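Local coordinates for HD-GYP domain-containing protein (Bdellovibrio bacteriovorus, PDB 3TM8) that carries a two-iron HD-GYP domain of the cyclic-di-GMP phosphodiesterase class and is probably a hydrolase acting in cyclic-di-GMP signalling, though its own activity is not established, at residues L177-A182 and L280-A284; Q116-A120 and Y135-A140; M49-R55 and M75-E81; T30-D34 and S58-L64. All coordinates share one frame; numbering follows the deposited sequence. Where two conformers were deposited one is given.

Contact 1 (L177-A182 and L280-A284); sequences LSIALA and LVSSA
Segments 177-182 and 280-284, on helices 167-185 and 276-293, run at 122° between their N-to-C directions, and their axes come within 9.3 Å of each other. The backbones are nearest where Leu177 faces Ala284, with CB of Leu177 4.0 Å from CB of Ala284. Leu280 does most of the filling. In the conformer given, its CG lies anti to the backbone N (chi1 -163°), which sends the branched end across to helix 167-185. There it meets Leu181 tip to tip. The two methyls of this conformer divide the work, CD2 of Leu280 resting 3.6 Å from CA of Ser178 and CD1 reaching Ala182. Both helices belong to the all-helical HD domain, and the contact lies just behind its iron site: Val281, beside Ser178, also approaches the iron ligands His203 and His257. Ser178 brings its hydroxyl into this apolar seam, OG of Ser178 standing 3.5 Å from CB of Ala284, and satisfies it on its own helix by a hydrogen bond to the carbonyl of Val174. Helix 190-202 packs on Ser178, Ala182 and Val281, while helix 315-325 packs on Leu177 and Leu181.

Contact 2 (Q116-A120 and Y135-A140); sequences QQNNA and YCKDAA
Asn119 lays its side chain against the neighbouring helix across Tyr135, Cys136 and Ala139. The setting is an antiparallel helical hairpin: helices 105-125 and 130-149 follow each other in the chain, and their segments 116-120 and 135-140 run at 153°, with axes 9.5 Å apart at the closest. The amide of Asn119 comes to the edge of the Tyr135 ring, close to the ring plane, with OD1 of Asn119 3.4 Å from CE2 of Tyr135; amide and ring are nearly perpendicular, 86° apart. At the other end of the same amide, ND2 of Asn119 sits close to the methyl of Ala139, and farther back CB of Asn119 packs on SG of Cys136. With Cys136 and Ala139 small at this point, CA of Asn119 lies 5.2 Å from CA of Cys136.

One turn earlier, Gln116 starts off along the flank of its helix. A bend at chi2 (-67°) swings the amide round to helix 130-149, where NE2 of Gln116 donates to O of Ala139 at 3.1 Å. That N-H comes from above the carbonyl plane, off the lone pairs, and NE2 has a further partner in the hydroxyl of Tyr97. Cys136 and Ala120 also touch helix 190-202, whose C-terminal end leads into the iron ligands His203 and Asp204. Between the two amides a water ties the hairpin together: it donates to OE1 of Gln116 at 2.8 Å and to O of Cys136, and accepts from ND2 of Asn119 at 3.0 Å.

Contact 3 (M49-R55 and M75-E81); sequences MILYLRR and MYILTDE
Met75 points its methyl into the angle between Tyr52 and Leu53, CE of Met75 lying 3.8 Å from CD1 of Leu53 and 3.9 Å from CD2 of Tyr52. It meets the tyrosine at the ring edge, in the ring plane. A turn at chi3 (69°) brings CE round to these two neighbours. They stand side by side because the strand carries a classic beta bulge, Tyr52 and Leu53 both facing Ala41 of the partner strand. Strands 48-53 and 74-78 come from two different two-stranded antiparallel pairs, with 41-45 and 23-27 respectively; the axes of their short segments cross at 88°, and side chains make the contacts between them.

Farther out on one side, Met49 lies over one face of Tyr76. CE of Met49 is 3.6 Å from the centroid of the Tyr76 ring, a CH-pi contact over the face, while SD of Met49 stands obliquely at 4.0 Å from the same centroid, a Met-aromatic contact.

The other side ends in a salt bridge. The chain of Arg55 is extended from CG to NE and presents the edge of its guanidinium to Glu81, the N-cap residue of helix 82-97. NE of Arg55 donates almost straight, at 173°, to the syn side of OE2 of Glu81, 2.9 Å away. NH2 of Arg55 adds a weak bond to OE1 of Glu81, which also accepts from the backbone N of Asn40.

Contact 4 (T30-D34 and S58-L64); sequences TLRGD and SFEGERL. With DMS (dimethyl sulfoxide), chain G.
Arg32 and Leu64 pass each other at a slant, the aliphatic part of the arginine lying against the leucine, with CD of Arg32 3.8 Å from CD1 of Leu64. The side chain of Arg32 sets out away from the 58-64 loop and is brought back by a bend at chi2 (-73°). Beyond Leu64 its guanidinium meets, edge-on and in plane, a dimethyl sulfoxide probably left from crystallisation: NH2 of Arg32 donates to the sulfoxide oxygen at 2.9 Å. A methyl of the same molecule rests on Leu64, while NH1 of Arg32 is held by the carbonyl of Asp110 and by OE1 of Gln113.

On the far side of Gly33, Glu60 lies across the backbone of Asp34, OE1 of Glu60 coming 3.4 Å from CA of Asp34. That carboxylate is held within its own loop: OG of Ser58 donates to the syn lone pair of OE1 of Glu60, and NH1 of Arg63 makes a salt bridge to OE2 of Glu60 at 2.7 Å. The carboxylate of Asp34 is turned away from this group.

Between these side chains the two loops are joined by backbone. N of Phe59 donates to O of Gly33 at 2.9 Å, and one water links N of Gly33 to O of Phe59. A second water bridges O of Asp34 and OG of Ser58.

Phe59 and Leu31 both pack on Leu53 of strand 48-53; Tyr88 of helix 82-97 covers Leu31, and helix 105-125 lies along Arg32, joining this N-terminal region to the helical body.

The four contacts run from the metal-binding body out to the N-terminal strands. Contacts 1 and 2 are buried helix pairs with centres about 18 Å apart; helix 190-202 packs against both, yet the first is closed by apolar packing and the second by amides and a water. Contact 3, partly buried, lies away from the iron site, on the opposite side of the chain's centre from contact 1, and is the one that spans the pair by a salt bridge. Contact 4 is buried but built of loops, with a backbone bond and waters joining them beside the side-chain packing. It touches contact 3 through Leu53, against Leu31 and Phe59, and contact 2 where Thr30 meets Asn118, and thus stands between strands and helices.

Contact 1 (L177-A182 and L280-A284)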
loop_
_atom_site.group_PDB
_atom_site.type_symbol
_atom_site.label_atom_id
_atom_site.label_comp_id
_atom_site.label_asym_id
_atom_site.label_seq_id
_atom_site.Cartn_x
_atom_site.Cartn_y
_atom_site.Cartn_z
ATOM N N LEU A 177 8.537 1.759 3.240
ATOM C CA LEU A 177 9.730 2.556 3.008
ATOM C C LEU A 177 9.682 3.824 3.844
ATOM O O LEU A 177 10.704 4.270 4.357
ATOM C CB LEU A 177 9.858 2.912 1.532
ATOM C CG LEU A 177 10.056 1.763 0.543
ATOM C CD1 LEU A 177 9.946 2.278 -0.886
ATOM C CD2 LEU A 177 11.405 1.071 0.765
ATOM N N SER A 178 8.495 4.400 4.003
ATOM C CA SER A 178 8.365 5.615 4.806
ATOM C C SER A 178 8.678 5.386 6.289
ATOM O O SER A 178 9.321 6.224 6.929
ATOM C CB SER A 178 6.973 6.235 4.644
ATOM O OG SER A 178 6.758 6.701 3.318
ATOM N N ILE A 179 8.216 4.267 6.837
ATOM C CA ILE A 179 8.530 3.938 8.231
ATOM C C ILE A 179 10.040 3.806 8.408
ATOM O O ILE A 179 10.631 4.367 9.342
ATOM C CB ILE A 179 7.853 2.616 8.676
ATOM C CG1 ILE A 179 6.337 2.802 8.788
ATOM C CG2 ILE A 179 8.446 2.130 10.009
ATOM C CD1 ILE A 179 5.552 1.495 8.767
ATOM N N ALA A 180 10.676 3.078 7.496
ATOM C CA ALA A 180 12.118 2.885 7.572
ATOM C C ALA A 180 12.867 4.207 7.406
ATOM O O ALA A 180 13.845 4.457 8.108
ATOM C CB ALA A 180 12.585 1.867 6.537
ATOM N N LEU A 181 12.406 5.055 6.490
ATOM C CA LEU A 181 13.037 6.356 6.271
ATOM C C LEU A 181 12.901 7.239 7.514
ATOM O O LEU A 181 13.852 7.906 7.936
ATOM C CB LEU A 181 12.443 7.037 5.034
ATOM C CG LEU A 181 12.945 8.444 4.710
ATOM C CD1 LEU A 181 14.460 8.465 4.570
ATOM C CD2 LEU A 181 12.290 8.906 3.429
ATOM N N ALA A 182 11.715 7.233 8.111
ATOM C CA ALA A 182 11.473 8.002 9.325
ATOM C C ALA A 182 12.443 7.593 10.430
ATOM O O ALA A 182 13.004 8.448 11.125
ATOM C CB ALA A 182 10.028 7.821 9.781
ATOM N N LEU A 280 8.732 13.309 2.995
ATOM C CA LEU A 280 9.210 11.955 3.196
ATOM C C LEU A 280 8.461 10.974 2.280
ATOM O O LEU A 280 9.079 10.166 1.582
ATOM C CB LEU A 280 9.048 11.589 4.677
ATOM C CG LEU A 280 9.809 10.389 5.229
ATOM C CD1 LEU A 280 9.904 10.445 6.746
ATOM C CD2 LEU A 280 9.129 9.114 4.794
ATOM N N VAL A 281 7.134 11.054 2.278
ATOM C CA VAL A 281 6.341 10.175 1.424
ATOM C C VAL A 281 6.646 10.418 -0.054
ATOM O O VAL A 281 6.685 9.475 -0.847
ATOM C CB VAL A 281 4.831 10.315 1.696
ATOM C CG1 VAL A 281 4.033 9.458 0.722
ATOM C CG2 VAL A 281 4.514 9.904 3.124
ATOM N N SER A 282 6.856 11.676 -0.427
ATOM C CA SER A 282 7.213 11.992 -1.806
ATOM C C SER A 282 8.483 11.254 -2.241
ATOM O O SER A 282 8.536 10.691 -3.337
ATOM C CB SER A 282 7.364 13.496 -2.010
ATOM O OG SER A 282 7.771 13.762 -3.340
ATOM N N SER A 283 9.502 11.260 -1.386
ATOM C CA SER A 283 10.744 10.551 -1.678
ATOM C C SER A 283 10.539 9.038 -1.778
ATOM O O SER A 283 11.015 8.399 -2.719
ATOM C CB SER A 283 11.809 10.864 -0.620
ATOM O OG SER A 283 12.067 12.258 -0.545
ATOM N N ALA A 284 9.839 8.467 -0.802
ATOM C CA ALA A 284 9.577 7.035 -0.788
ATOM C C ALA A 284 8.752 6.616 -2.002
ATOM O O ALA A 284 9.030 5.591 -2.629
ATOM C CB ALA A 284 8.863 6.642 0.492
#

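Contact 2 (Q116-A120 and Y135-A140)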
loop_
_atom_site.group_PDB
_atom_site.type_symbol
_atom_site.label_atom_id
_atom_site.label_comp_id
_atom_site.label_asym_id
_atom_site.label_seq_id
_atom_site.Cartn_x
_atom_site.Cartn_y
_atom_site.Cartn_z
ATOM N N GLN A 116 -3.083 -4.786 5.523
ATOM C CA GLN A 116 -2.926 -3.351 5.305
ATOM C C GLN A 116 -3.548 -2.940 3.975
ATOM O O GLN A 116 -4.240 -1.925 3.884
ATOM C CB GLN A 116 -1.449 -2.948 5.323
ATOM C CG GLN A 116 -0.743 -3.144 6.658
ATOM C CD GLN A 116 -1.252 -2.218 7.749
ATOM O OE1 GLN A 116 -1.407 -1.011 7.543
ATOM N NE2 GLN A 116 -1.529 -2.787 8.920
ATOM N N GLN A 117 -3.325 -3.751 2.940
ATOM C CA GLN A 117 -3.875 -3.438 1.633
ATOM C C GLN A 117 -5.395 -3.450 1.693
ATOM O O GLN A 117 -6.059 -2.574 1.139
ATOM C CB GLN A 117 -3.370 -4.444 0.607
ATOM C CG GLN A 117 -3.764 -4.134 -0.812
ATOM C CD GLN A 117 -3.211 -5.140 -1.792
ATOM O OE1 GLN A 117 -2.214 -5.813 -1.522
ATOM N NE2 GLN A 117 -3.877 -5.272 -2.928
ATOM N N ASN A 118 -5.940 -4.449 2.381
ATOM C CA ASN A 118 -7.384 -4.561 2.554
ATOM C C ASN A 118 -7.962 -3.338 3.247
ATOM O O ASN A 118 -9.008 -2.813 2.844
ATOM C CB ASN A 118 -7.697 -5.836 3.335
ATOM C CG ASN A 118 -9.184 -6.071 3.547
ATOM O OD1 ASN A 118 -9.974 -6.116 2.600
ATOM N ND2 ASN A 118 -9.560 -6.294 4.797
ATOM N N ASN A 119 -7.278 -2.879 4.294
ATOM C CA ASN A 119 -7.758 -1.736 5.060
ATOM C C ASN A 119 -7.787 -0.476 4.199
ATOM O O ASN A 119 -8.704 0.338 4.297
ATOM C CB ASN A 119 -6.874 -1.483 6.282
ATOM C CG ASN A 119 -6.843 -2.655 7.247
ATOM O OD1 ASN A 119 -7.725 -3.524 7.247
ATOM N ND2 ASN A 119 -5.818 -2.686 8.084
ATOM N N ALA A 120 -6.772 -0.322 3.354
ATOM C CA ALA A 120 -6.700 0.831 2.458
ATOM C C ALA A 120 -7.823 0.791 1.431
ATOM O O ALA A 120 -8.480 1.799 1.171
ATOM C CB ALA A 120 -5.369 0.865 1.756
ATOM N N TYR A 135 -10.299 2.149 11.808
ATOM C CA TYR A 135 -9.711 0.821 11.792
ATOM C C TYR A 135 -8.381 0.838 11.030
ATOM O O TYR A 135 -7.377 0.291 11.490
ATOM C CB TYR A 135 -10.681 -0.175 11.153
ATOM C CG TYR A 135 -10.215 -1.606 11.262
ATOM C CD1 TYR A 135 -10.566 -2.386 12.361
ATOM C CD2 TYR A 135 -9.407 -2.174 10.283
ATOM C CE1 TYR A 135 -10.133 -3.696 12.476
ATOM C CE2 TYR A 135 -8.964 -3.484 10.390
ATOM C CZ TYR A 135 -9.335 -4.239 11.488
ATOM O OH TYR A 135 -8.901 -5.538 11.597
ATOM N N CYS A 136 -8.381 1.472 9.858
ATOM C CA CYS A 136 -7.173 1.585 9.051
ATOM C C CYS A 136 -6.078 2.315 9.832
ATOM O O CYS A 136 -4.908 1.915 9.811
ATOM C CB CYS A 136 -7.485 2.325 7.743
ATOM S SG CYS A 136 -6.157 2.378 6.544
ATOM N N LYS A 137 -6.468 3.393 10.512
ATOM C CA LYS A 137 -5.534 4.182 11.314
ATOM C C LYS A 137 -4.937 3.354 12.455
ATOM O O LYS A 137 -3.727 3.342 12.670
ATOM C CB LYS A 137 -6.244 5.412 11.878
ATOM C CG LYS A 137 -5.375 6.297 12.751
ATOM C CD LYS A 137 -6.070 7.628 13.004
ATOM C CE LYS A 137 -5.308 8.486 13.987
ATOM N NZ LYS A 137 -6.001 9.795 14.147
ATOM N N ASP A 138 -5.791 2.652 13.190
ATOM C CA ASP A 138 -5.313 1.802 14.269
ATOM C C ASP A 138 -4.368 0.735 13.735
ATOM O O ASP A 138 -3.310 0.480 14.319
ATOM C CB ASP A 138 -6.481 1.156 15.010
ATOM C CG ASP A 138 -6.025 0.141 16.030
ATOM O OD1 ASP A 138 -5.660 0.557 17.145
ATOM O OD2 ASP A 138 -6.024 -1.069 15.715
ATOM N N ALA A 139 -4.737 0.127 12.609
ATOM C CA ALA A 139 -3.912 -0.908 12.016
ATOM C C ALA A 139 -2.587 -0.357 11.500
ATOM O O ALA A 139 -1.593 -1.073 11.486
ATOM C CB ALA A 139 -4.665 -1.618 10.905
ATOM N N ALA A 140 -2.561 0.913 11.089
ATOM C CA ALA A 140 -1.308 1.542 10.659
ATOM C C ALA A 140 -0.336 1.634 11.840
ATOM O O ALA A 140 0.871 1.447 11.669
ATOM C CB ALA A 140 -1.563 2.923 10.088
HETATM O O HOH W 1 -4.065 -0.267 7.899
#

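Contact 3 (M49-R55 and M75-E81)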
loop_
_atom_site.group_PDB
_atom_site.type_symbol
_atom_site.label_atom_id
_atom_site.label_comp_id
_atom_site.label_asym_id
_atom_site.label_seq_id
_atom_site.Cartn_x
_atom_site.Cartn_y
_atom_site.Cartn_z
ATOM N N MET A 49 -20.133 -16.890 -11.188
ATOM C CA MET A 49 -19.225 -17.194 -10.086
ATOM C C MET A 49 -18.605 -18.561 -10.296
ATOM O O MET A 49 -19.279 -19.584 -10.190
ATOM C CB MET A 49 -19.968 -17.151 -8.749
ATOM C CG MET A 49 -20.578 -15.805 -8.463
ATOM S SD MET A 49 -19.308 -14.526 -8.354
ATOM C CE MET A 49 -20.294 -13.093 -7.922
ATOM N N ILE A 50 -17.318 -18.580 -10.605
ATOM C CA ILE A 50 -16.634 -19.811 -10.953
ATOM C C ILE A 50 -15.746 -20.273 -9.804
ATOM O O ILE A 50 -14.855 -19.546 -9.359
ATOM C CB ILE A 50 -15.760 -19.614 -12.205
ATOM C CG1 ILE A 50 -16.545 -18.901 -13.314
ATOM C CG2 ILE A 50 -15.217 -20.945 -12.666
ATOM C CD1 ILE A 50 -17.831 -19.579 -13.721
ATOM N N LEU A 51 -15.989 -21.482 -9.315
ATOM C CA LEU A 51 -15.213 -22.012 -8.199
ATOM C C LEU A 51 -13.724 -22.032 -8.535
ATOM O O LEU A 51 -13.329 -22.553 -9.578
ATOM C CB LEU A 51 -15.690 -23.424 -7.864
ATOM C CG LEU A 51 -14.989 -24.161 -6.728
ATOM C CD1 LEU A 51 -15.177 -23.416 -5.426
ATOM C CD2 LEU A 51 -15.552 -25.581 -6.624
ATOM N N TYR A 52 -12.906 -21.466 -7.648
ATOM C CA TYR A 52 -11.470 -21.377 -7.876
ATOM C C TYR A 52 -10.665 -21.886 -6.671
ATOM O O TYR A 52 -9.697 -22.626 -6.839
ATOM C CB TYR A 52 -11.073 -19.940 -8.237
ATOM C CG TYR A 52 -9.610 -19.782 -8.579
ATOM C CD1 TYR A 52 -9.032 -20.525 -9.599
ATOM C CD2 TYR A 52 -8.810 -18.875 -7.898
ATOM C CE1 TYR A 52 -7.690 -20.382 -9.914
ATOM C CE2 TYR A 52 -7.478 -18.728 -8.207
ATOM C CZ TYR A 52 -6.918 -19.476 -9.217
ATOM O OH TYR A 52 -5.586 -19.340 -9.543
ATOM N N LEU A 53 -11.060 -21.480 -5.464
ATOM C CA LEU A 53 -10.419 -21.964 -4.246
ATOM C C LEU A 53 -11.386 -22.861 -3.489
ATOM O O LEU A 53 -12.566 -22.538 -3.340
ATOM C CB LEU A 53 -9.992 -20.793 -3.357
ATOM C CG LEU A 53 -9.200 -19.688 -4.063
ATOM C CD1 LEU A 53 -8.887 -18.561 -3.083
ATOM C CD2 LEU A 53 -7.923 -20.226 -4.693
ATOM N N ARG A 54 -10.878 -23.976 -2.990
ATOM C CA ARG A 54 -11.733 -24.953 -2.333
ATOM C C ARG A 54 -11.447 -25.056 -0.852
ATOM O O ARG A 54 -10.346 -24.765 -0.407
ATOM C CB ARG A 54 -11.556 -26.310 -2.999
ATOM C CG ARG A 54 -12.156 -26.361 -4.380
ATOM C CD ARG A 54 -11.634 -27.538 -5.153
ATOM N NE ARG A 54 -12.299 -27.648 -6.445
ATOM C CZ ARG A 54 -12.032 -26.873 -7.489
ATOM N NH1 ARG A 54 -11.110 -25.920 -7.396
ATOM N NH2 ARG A 54 -12.690 -27.047 -8.626
ATOM N N ARG A 55 -12.452 -25.485 -0.095
ATOM C CA ARG A 55 -12.279 -25.733 1.326
ATOM C C ARG A 55 -11.020 -26.568 1.537
ATOM O O ARG A 55 -10.822 -27.589 0.879
ATOM C CB ARG A 55 -13.514 -26.432 1.913
ATOM C CG ARG A 55 -14.803 -25.640 1.698
ATOM C CD ARG A 55 -16.062 -26.286 2.305
ATOM N NE ARG A 55 -17.220 -25.543 1.819
ATOM C CZ ARG A 55 -17.879 -25.847 0.709
ATOM N NH1 ARG A 55 -17.540 -26.927 0.017
ATOM N NH2 ARG A 55 -18.890 -25.088 0.306
ATOM N N MET A 75 -12.863 -11.408 -4.929
ATOM C CA MET A 75 -13.405 -12.726 -5.187
ATOM C C MET A 75 -14.682 -12.824 -4.378
ATOM O O MET A 75 -15.073 -11.859 -3.718
ATOM C CB MET A 75 -12.410 -13.821 -4.816
ATOM C CG MET A 75 -11.303 -13.989 -5.855
ATOM S SD MET A 75 -10.095 -15.250 -5.421
ATOM C CE MET A 75 -11.089 -16.730 -5.576
ATOM N N TYR A 76 -15.340 -13.977 -4.441
ATOM C CA TYR A 76 -16.670 -14.112 -3.881
ATOM C C TYR A 76 -16.757 -15.385 -3.066
ATOM O O TYR A 76 -16.111 -16.389 -3.384
ATOM C CB TYR A 76 -17.719 -14.085 -5.014
ATOM C CG TYR A 76 -17.585 -12.785 -5.759
ATOM C CD1 TYR A 76 -18.260 -11.651 -5.329
ATOM C CD2 TYR A 76 -16.698 -12.657 -6.819
ATOM C CE1 TYR A 76 -18.098 -10.434 -5.972
ATOM C CE2 TYR A 76 -16.523 -11.437 -7.469
ATOM C CZ TYR A 76 -17.224 -10.329 -7.036
ATOM O OH TYR A 76 -17.050 -9.111 -7.664
ATOM N N ILE A 77 -17.545 -15.334 -1.998
ATOM C CA ILE A 77 -17.797 -16.513 -1.182
ATOM C C ILE A 77 -19.300 -16.653 -1.028
ATOM O O ILE A 77 -20.047 -15.685 -1.197
ATOM C CB ILE A 77 -17.124 -16.410 0.213
ATOM C CG1 ILE A 77 -17.723 -15.255 1.023
ATOM C CG2 ILE A 77 -15.613 -16.290 0.060
ATOM C CD1 ILE A 77 -17.197 -15.122 2.469
ATOM N N LEU A 78 -19.754 -17.859 -0.716
ATOM C CA LEU A 78 -21.160 -18.052 -0.403
ATOM C C LEU A 78 -21.494 -17.276 0.859
ATOM O O LEU A 78 -20.766 -17.337 1.847
ATOM C CB LEU A 78 -21.460 -19.533 -0.189
ATOM C CG LEU A 78 -21.326 -20.381 -1.454
ATOM C CD1 LEU A 78 -21.264 -21.855 -1.077
ATOM C CD2 LEU A 78 -22.476 -20.107 -2.416
ATOM N N THR A 79 -22.607 -16.561 0.834
ATOM C CA THR A 79 -23.016 -15.787 1.992
ATOM C C THR A 79 -23.163 -16.693 3.211
ATOM O O THR A 79 -22.889 -16.289 4.339
ATOM C CB THR A 79 -24.310 -15.034 1.679
ATOM O OG1 THR A 79 -24.103 -14.258 0.489
ATOM C CG2 THR A 79 -24.704 -14.118 2.827
ATOM N N ASP A 80 -23.564 -17.936 2.978
ATOM C CA ASP A 80 -23.756 -18.879 4.072
ATOM C C ASP A 80 -22.432 -19.253 4.742
ATOM O O ASP A 80 -22.421 -19.792 5.847
ATOM C CB ASP A 80 -24.496 -20.131 3.585
ATOM C CG ASP A 80 -25.938 -19.842 3.197
ATOM O OD1 ASP A 80 -26.444 -18.756 3.549
ATOM O OD2 ASP A 80 -26.568 -20.706 2.548
ATOM N N GLU A 81 -21.319 -18.959 4.079
ATOM C CA GLU A 81 -19.994 -19.252 4.625
ATOM C C GLU A 81 -19.261 -17.999 5.115
ATOM O O GLU A 81 -18.067 -18.041 5.429
ATOM C CB GLU A 81 -19.151 -20.008 3.588
ATOM C CG GLU A 81 -19.715 -21.370 3.210
ATOM C CD GLU A 81 -18.673 -22.284 2.599
ATOM O OE1 GLU A 81 -18.191 -21.993 1.487
ATOM O OE2 GLU A 81 -18.328 -23.300 3.232
#

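Contact 4 (T30-D34 and S58-L64)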
loop_
_atom_site.group_PDB
_atom_site.type_symbol
_atom_site.label_atom_id
_atom_site.label_comp_id
_atom_site.label_asym_id
_atom_site.label_seq_id
_atom_site.Cartn_x
_atom_site.Cartn_y
_atom_site.Cartn_z
ATOM N N THR A 30 -6.772 -10.555 1.431
ATOM C CA THR A 30 -7.048 -11.190 2.716
ATOM C C THR A 30 -6.803 -12.700 2.715
ATOM O O THR A 30 -6.976 -13.344 3.744
ATOM C CB THR A 30 -8.490 -10.920 3.213
ATOM O OG1 THR A 30 -9.437 -11.533 2.333
ATOM C CG2 THR A 30 -8.767 -9.427 3.334
ATOM N N LEU A 31 -6.441 -13.269 1.563
ATOM C CA LEU A 31 -6.185 -14.708 1.460
ATOM C C LEU A 31 -4.681 -14.937 1.468
ATOM O O LEU A 31 -4.019 -14.829 0.434
ATOM C CB LEU A 31 -6.835 -15.287 0.197
ATOM C CG LEU A 31 -8.356 -15.108 0.164
ATOM C CD1 LEU A 31 -8.899 -15.513 -1.208
ATOM C CD2 LEU A 31 -9.048 -15.898 1.281
ATOM N N ARG A 32 -4.138 -15.196 2.655
ATOM C CA ARG A 32 -2.696 -15.239 2.836
ATOM C C ARG A 32 -2.345 -16.242 3.915
ATOM O O ARG A 32 -3.178 -16.567 4.765
ATOM C CB ARG A 32 -2.155 -13.862 3.267
ATOM C CG ARG A 32 -2.341 -12.725 2.263
ATOM C CD ARG A 32 -1.405 -12.846 1.049
ATOM N NE ARG A 32 -1.654 -11.792 0.057
ATOM C CZ ARG A 32 -1.073 -10.593 0.049
ATOM N NH1 ARG A 32 -0.151 -10.281 0.945
ATOM N NH2 ARG A 32 -1.394 -9.708 -0.883
ATOM N N GLY A 33 -1.107 -16.717 3.892
ATOM C CA GLY A 33 -0.602 -17.547 4.965
ATOM C C GLY A 33 -1.071 -18.984 4.915
ATOM O O GLY A 33 -1.762 -19.409 3.980
ATOM N N ASP A 34 -0.694 -19.728 5.949
ATOM C CA ASP A 34 -0.864 -21.177 5.975
ATOM C C ASP A 34 -2.183 -21.682 6.576
ATOM O O ASP A 34 -2.434 -22.886 6.579
ATOM C CB ASP A 34 0.336 -21.846 6.668
ATOM C CG ASP A 34 0.503 -21.416 8.120
ATOM O OD1 ASP A 34 0.160 -20.268 8.474
ATOM O OD2 ASP A 34 0.989 -22.243 8.918
ATOM N N SER A 58 -4.707 -23.424 1.234
ATOM C CA SER A 58 -3.945 -22.388 1.937
ATOM C C SER A 58 -2.973 -21.723 0.967
ATOM O O SER A 58 -2.847 -22.153 -0.180
ATOM C CB SER A 58 -3.205 -22.956 3.152
ATOM O OG SER A 58 -2.272 -23.942 2.755
ATOM N N PHE A 59 -2.280 -20.681 1.422
ATOM C CA PHE A 59 -1.604 -19.787 0.490
ATOM C C PHE A 59 -0.210 -19.373 0.907
ATOM O O PHE A 59 0.331 -18.379 0.411
ATOM C CB PHE A 59 -2.517 -18.593 0.201
ATOM C CG PHE A 59 -3.819 -19.028 -0.370
ATOM C CD1 PHE A 59 -3.894 -19.409 -1.700
ATOM C CD2 PHE A 59 -4.934 -19.202 0.440
ATOM C CE1 PHE A 59 -5.065 -19.893 -2.232
ATOM C CE2 PHE A 59 -6.120 -19.687 -0.090
ATOM C CZ PHE A 59 -6.183 -20.033 -1.428
ATOM N N GLU A 60 0.387 -20.169 1.786
ATOM C CA GLU A 60 1.743 -19.897 2.247
ATOM C C GLU A 60 2.778 -20.233 1.166
ATOM O O GLU A 60 2.554 -21.105 0.319
ATOM C CB GLU A 60 2.025 -20.674 3.540
ATOM C CG GLU A 60 2.382 -22.156 3.364
ATOM C CD GLU A 60 1.191 -23.070 3.090
ATOM O OE1 GLU A 60 0.038 -22.592 3.054
ATOM O OE2 GLU A 60 1.421 -24.286 2.916
ATOM N N GLY A 61 3.910 -19.536 1.190
ATOM C CA GLY A 61 4.997 -19.817 0.262
ATOM C C GLY A 61 4.580 -19.760 -1.197
ATOM O O GLY A 61 3.921 -18.814 -1.623
ATOM N N GLU A 62 4.954 -20.785 -1.957
ATOM C CA GLU A 62 4.668 -20.829 -3.389
ATOM C C GLU A 62 3.180 -20.962 -3.703
ATOM O O GLU A 62 2.751 -20.703 -4.830
ATOM C CB GLU A 62 5.449 -21.959 -4.064
ATOM C CG GLU A 62 6.958 -21.784 -4.009
ATOM C CD GLU A 62 7.705 -22.882 -4.745
ATOM O OE1 GLU A 62 7.054 -23.848 -5.200
ATOM O OE2 GLU A 62 8.944 -22.779 -4.870
ATOM N N ARG A 63 2.389 -21.353 -2.711
ATOM C CA ARG A 63 0.952 -21.478 -2.922
ATOM C C ARG A 63 0.319 -20.128 -3.220
ATOM O O ARG A 63 -0.756 -20.061 -3.807
ATOM C CB ARG A 63 0.271 -22.150 -1.729
ATOM C CG ARG A 63 0.629 -23.619 -1.587
ATOM C CD ARG A 63 -0.015 -24.262 -0.364
ATOM N NE ARG A 63 0.245 -25.700 -0.343
ATOM C CZ ARG A 63 0.056 -26.490 0.708
ATOM N NH1 ARG A 63 -0.395 -25.985 1.851
ATOM N NH2 ARG A 63 0.325 -27.786 0.619
ATOM N N LEU A 64 0.986 -19.046 -2.831
ATOM C CA LEU A 64 0.450 -17.718 -3.090
ATOM C C LEU A 64 0.398 -17.399 -4.581
ATOM O O LEU A 64 -0.360 -16.533 -5.002
ATOM C CB LEU A 64 1.251 -16.654 -2.341
ATOM C CG LEU A 64 0.658 -15.245 -2.368
ATOM C CD1 LEU A 64 -0.776 -15.232 -1.843
ATOM C CD2 LEU A 64 1.547 -14.300 -1.577
HETATM S S DMS G . -3.245 -11.221 -4.151
HETATM O O DMS G . -3.401 -9.938 -2.917
HETATM C C1 DMS G . -2.913 -10.357 -5.708
HETATM C C2 DMS G . -1.689 -12.130 -3.970
HETATM O O HOH W 2 0.803 -16.161 1.878
HETATM O O HOH W 3 -1.094 -25.118 5.470
#